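Local coordinates for sensor protein (Vibrio cholerae O1 biovar El Tor, PDB 3MXQ) that is a sensory box histidine kinase that transfers a phosphoryl group from ATP to a histidine, seen here as its PAS sensor domain, at the interface of chains A and B. Numbering follows the deposited sequence. Chains: chain A/B, Sensor protein.

Contacts 1 and 2 lie about 16 Å apart, measured between the centres of their C-alpha atoms, and share helix 13-31 of chain B. In contact 1 its residues B:Met17, B:Arg21 and B:Leu24 lie against the PAS sheet of chain A; in contact 2 its far end brings B:Asp29 to A:Glu49, which also meets B:Tyr50 and B:Arg54 from the copy of its own segment. The interface is two-fold symmetric: helix 13-31 of each chain packs against the sheet of the other. This suggests a dimer, although the deposited assembly holds four chains and the structure alone does not prove the biological oligomer.

Contact 1: the interface of chains A and B. Residues chain A 33, 35, 123, 125, 140, 142; chain B 17, 21, 24.
Helix 13-31 of chain B packs across the beta-sheet of the chain A PAS domain, and B:Arg21 has 83 Å² of its surface hidden there, the largest area among the residues of this patch. Its target is A:Glu123 on strand 118-128. The guanidinium comes side-on: NE and NH2 of B:Arg21 both donate to the one carboxylate oxygen OE2 of A:Glu123, at 2.9 and 2.8 Å. Both approach on the syn side but about 30° out of the carboxylate plane. OE1 of A:Glu123 lies 3.2 Å from NH2 of B:Arg21 as a longer contact, and the two flat groups are turned 54° apart, so the pairing is not coplanar. The phenol of A:Tyr142, from strand 134-145, closes a triangle. Its OH receives a bond from NE of B:Arg21 at 2.9 Å and donates to OE2 of A:Glu123 at 3.0 Å, nearly along the C-O axis. OE2 thus accepts from three donors, which probably stabilises the carboxylate as an anion.

The aliphatic stem of B:Arg21 lies among apolar groups, and the bend at chi2 (-50°) turns CD away from A:Cys140 and sets NE beside OH of A:Tyr142 and OE2 of A:Glu123. CG of B:Arg21 touches SG of A:Cys140 at 3.9 Å. The side chains of A:Ile125 and B:Arg21 cross at about a right angle, CD1 meeting CG, while CB of the arginine meets CD1 of A:Leu35. On either side along the helix, the CB of selenomethionine B:Met17 approaches CD1 of A:Ile125, and CD2 of B:Leu24 lies 3.9 Å from CE1 of A:Phe33. The edge of the A:Phe33 ring faces the helix backbone, its CZ 3.6 Å from the carbonyl O of B:Arg21, in the ring plane.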
loop_
_atom_site.group_PDB
_atom_site.type_symbol
_atom_site.label_atom_id
_atom_site.label_comp_id
_atom_site.label_asym_id
_atom_site.label_seq_id
_atom_site.Cartn_x
_atom_site.Cartn_y
_atom_site.Cartn_z
ATOM N N PHE A 33 -9.705 4.436 1.881
ATOM C CA PHE A 33 -10.766 5.180 1.227
ATOM C C PHE A 33 -11.895 4.243 0.905
ATOM O O PHE A 33 -11.699 3.045 0.865
ATOM C CB PHE A 33 -10.263 5.829 -0.064
ATOM C CG PHE A 33 -9.764 4.851 -1.102
ATOM C CD1 PHE A 33 -8.546 4.195 -0.942
ATOM C CD2 PHE A 33 -10.495 4.621 -2.259
ATOM C CE1 PHE A 33 -8.072 3.300 -1.913
ATOM C CE2 PHE A 33 -10.030 3.733 -3.235
ATOM C CZ PHE A 33 -8.814 3.067 -3.058
ATOM N N LEU A 35 -14.590 2.623 -1.668
ATOM C CA LEU A 35 -14.557 2.288 -3.085
ATOM C C LEU A 35 -15.774 1.490 -3.472
ATOM O O LEU A 35 -16.136 0.529 -2.794
ATOM C CB LEU A 35 -13.299 1.500 -3.443
ATOM C CG LEU A 35 -13.290 1.071 -4.916
ATOM C CD1 LEU A 35 -11.971 1.419 -5.623
ATOM C CD2 LEU A 35 -13.652 -0.407 -5.075
ATOM N N GLU A 123 -14.100 10.947 -6.279
ATOM C CA GLU A 123 -13.487 10.657 -7.573
ATOM C C GLU A 123 -14.394 9.700 -8.315
ATOM O O GLU A 123 -14.760 8.657 -7.795
ATOM C CB GLU A 123 -12.095 10.053 -7.382
ATOM C CG GLU A 123 -11.297 9.915 -8.661
ATOM C CD GLU A 123 -9.763 9.820 -8.441
ATOM O OE1 GLU A 123 -9.030 10.601 -9.131
ATOM O OE2 GLU A 123 -9.295 8.979 -7.607
ATOM N N ILE A 125 -14.584 7.556 -11.842
ATOM C CA ILE A 125 -13.786 7.070 -12.965
ATOM C C ILE A 125 -14.599 6.106 -13.826
ATOM O O ILE A 125 -15.034 5.048 -13.338
ATOM C CB ILE A 125 -12.543 6.297 -12.498
ATOM C CG1 ILE A 125 -11.633 7.168 -11.617
ATOM C CG2 ILE A 125 -11.798 5.747 -13.694
ATOM C CD1 ILE A 125 -10.800 6.375 -10.599
ATOM N N CYS A 140 -14.767 6.531 -5.555
ATOM C CA CYS A 140 -13.862 6.478 -4.443
ATOM C C CYS A 140 -14.123 7.706 -3.621
ATOM O O CYS A 140 -14.170 8.818 -4.157
ATOM C CB CYS A 140 -12.426 6.485 -4.949
ATOM S SG CYS A 140 -12.053 5.168 -6.163
ATOM N N TYR A 142 -12.738 9.949 -0.501
ATOM C CA TYR A 142 -11.552 10.214 0.303
ATOM C C TYR A 142 -11.861 11.185 1.400
ATOM O O TYR A 142 -12.604 12.120 1.194
ATOM C CB TYR A 142 -10.446 10.827 -0.545
ATOM C CG TYR A 142 -10.022 9.984 -1.711
ATOM C CD1 TYR A 142 -9.029 9.017 -1.573
ATOM C CD2 TYR A 142 -10.597 10.177 -2.968
ATOM C CE1 TYR A 142 -8.638 8.255 -2.635
ATOM C CE2 TYR A 142 -10.211 9.409 -4.050
ATOM C CZ TYR A 142 -9.226 8.450 -3.872
ATOM O OH TYR A 142 -8.846 7.694 -4.955
HETATM N N MSE B 17 -6.690 3.993 -14.314
HETATM C CA MSE B 17 -6.888 4.626 -13.017
HETATM C C MSE B 17 -7.727 3.716 -12.140
HETATM O O MSE B 17 -7.391 3.482 -10.979
HETATM C CB MSE B 17 -7.575 5.979 -13.141
HETATM C CG MSE B 17 -6.988 6.920 -14.175
HETATM SE SE MSE B 17 -7.698 8.723 -13.926
HETATM C CE MSE B 17 -8.159 9.206 -15.780
ATOM N N ARG B 21 -6.785 2.044 -8.549
ATOM C CA ARG B 21 -7.521 2.219 -7.303
ATOM C C ARG B 21 -7.889 0.890 -6.703
ATOM O O ARG B 21 -7.703 0.694 -5.507
ATOM C CB ARG B 21 -8.800 3.002 -7.513
ATOM C CG ARG B 21 -8.631 4.459 -7.861
ATOM C CD ARG B 21 -7.702 5.229 -6.935
ATOM N NE ARG B 21 -7.619 6.606 -7.404
ATOM C CZ ARG B 21 -6.819 7.046 -8.382
ATOM N NH1 ARG B 21 -5.980 6.221 -9.003
ATOM N NH2 ARG B 21 -6.863 8.331 -8.734
ATOM N N LEU B 24 -4.922 -0.597 -5.126
ATOM C CA LEU B 24 -4.608 0.029 -3.856
ATOM C C LEU B 24 -5.564 -0.491 -2.789
ATOM O O LEU B 24 -5.149 -0.851 -1.679
ATOM C CB LEU B 24 -4.676 1.543 -3.939
ATOM C CG LEU B 24 -4.342 2.240 -2.611
ATOM C CD1 LEU B 24 -3.020 1.736 -2.012
ATOM C CD2 LEU B 24 -4.319 3.734 -2.807
#

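Contact 2: the interface of chains A and B. Residues chain A 49; chain B 29, 50, 54.
With CG anti to the backbone N (chi1 -166°) and an extended chain beyond it, A:Glu49 projects its carboxylate from the start of helix 49-53 toward chain B, where 76 Å² of its surface is hidden. B:Arg54 takes a different route: bends at chi2 and chi3 turn the chain so that NH1 ends near both OH of B:Tyr50 and OE2 of A:Glu49. The site is a small polar cluster of the two-fold interface, in which one glutamate lies between the end of helix 13-31 of chain B and two residues of the same chain, B:Tyr50 in helix 49-52 and B:Arg54 in the loop that follows.

The two carboxylate oxygens of A:Glu49 have different neighbours. OE2 forms a salt bridge with NH1 of B:Arg54 at 3.1 Å, but the N-H points elsewhere, so the pairing is electrostatic and not a hydrogen bond. The carboxylate and guanidinium planes stand 77° apart, far from the parallel setting of a two-pronged grip. NH1 of B:Arg54 instead donates to the phenol OH of B:Tyr50 at 3.0 Å, with OH tilted from the guanidinium plane; this bond within chain B probably helps hold the arginine. CG of B:Arg54 also lies over one face of the B:Tyr50 ring, toward its rim, 4.1 Å above the plane.

OE1 of A:Glu49 lies 2.8 Å from OD1 of B:Asp29, a close contact of two carboxylates that is doubtful at this resolution. Their planes are 48° apart. Two ionised carboxylates would repel at such a separation, and the nearby charge of B:Arg54 may ease the crowding of negative groups. The other aspartate oxygen, OD2 of B:Asp29, is 3.9 Å from CB of A:Glu49.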
loop_
_atom_site.group_PDB
_atom_site.type_symbol
_atom_site.label_atom_id
_atom_site.label_comp_id
_atom_site.label_asym_id
_atom_site.label_seq_id
_atom_site.Cartn_x
_atom_site.Cartn_y
_atom_site.Cartn_z
ATOM N N GLU A 49 -14.457 -3.237 1.724
ATOM C CA GLU A 49 -14.697 -3.508 3.141
ATOM C C GLU A 49 -14.795 -2.165 3.862
ATOM O O GLU A 49 -15.658 -1.972 4.696
ATOM C CB GLU A 49 -13.547 -4.359 3.726
ATOM C CG GLU A 49 -13.831 -5.006 5.097
ATOM C CD GLU A 49 -12.755 -6.033 5.540
ATOM O OE1 GLU A 49 -11.913 -6.464 4.697
ATOM O OE2 GLU A 49 -12.759 -6.412 6.746
ATOM N N ASP B 29 -6.594 -3.731 2.178
ATOM C CA ASP B 29 -7.370 -4.834 2.733
ATOM C C ASP B 29 -6.426 -5.907 3.266
ATOM O O ASP B 29 -6.611 -6.422 4.362
ATOM C CB ASP B 29 -8.240 -5.425 1.629
ATOM C CG ASP B 29 -9.556 -5.984 2.144
ATOM O OD1 ASP B 29 -9.553 -6.736 3.157
ATOM O OD2 ASP B 29 -10.604 -5.670 1.510
ATOM N N TYR B 50 -9.060 0.944 12.514
ATOM C CA TYR B 50 -9.422 -0.413 12.153
ATOM C C TYR B 50 -10.049 -1.196 13.321
ATOM O O TYR B 50 -11.122 -1.772 13.176
ATOM C CB TYR B 50 -8.229 -1.155 11.580
ATOM C CG TYR B 50 -8.627 -2.465 10.960
ATOM C CD1 TYR B 50 -8.515 -3.655 11.678
ATOM C CD2 TYR B 50 -9.142 -2.519 9.660
ATOM C CE1 TYR B 50 -8.885 -4.861 11.126
ATOM C CE2 TYR B 50 -9.520 -3.723 9.099
ATOM C CZ TYR B 50 -9.384 -4.894 9.838
ATOM O OH TYR B 50 -9.754 -6.106 9.299
ATOM N N ARG B 54 -14.226 -2.425 14.195
ATOM C CA ARG B 54 -14.346 -3.883 14.042
ATOM C C ARG B 54 -14.710 -4.641 15.319
ATOM O O ARG B 54 -14.710 -5.877 15.339
ATOM C CB ARG B 54 -13.073 -4.470 13.428
ATOM C CG ARG B 54 -12.920 -4.182 11.948
ATOM C CD ARG B 54 -12.361 -5.383 11.222
ATOM N NE ARG B 54 -13.239 -6.548 11.337
ATOM C CZ ARG B 54 -13.190 -7.611 10.538
ATOM N NH1 ARG B 54 -12.305 -7.673 9.547
ATOM N NH2 ARG B 54 -14.037 -8.616 10.726
#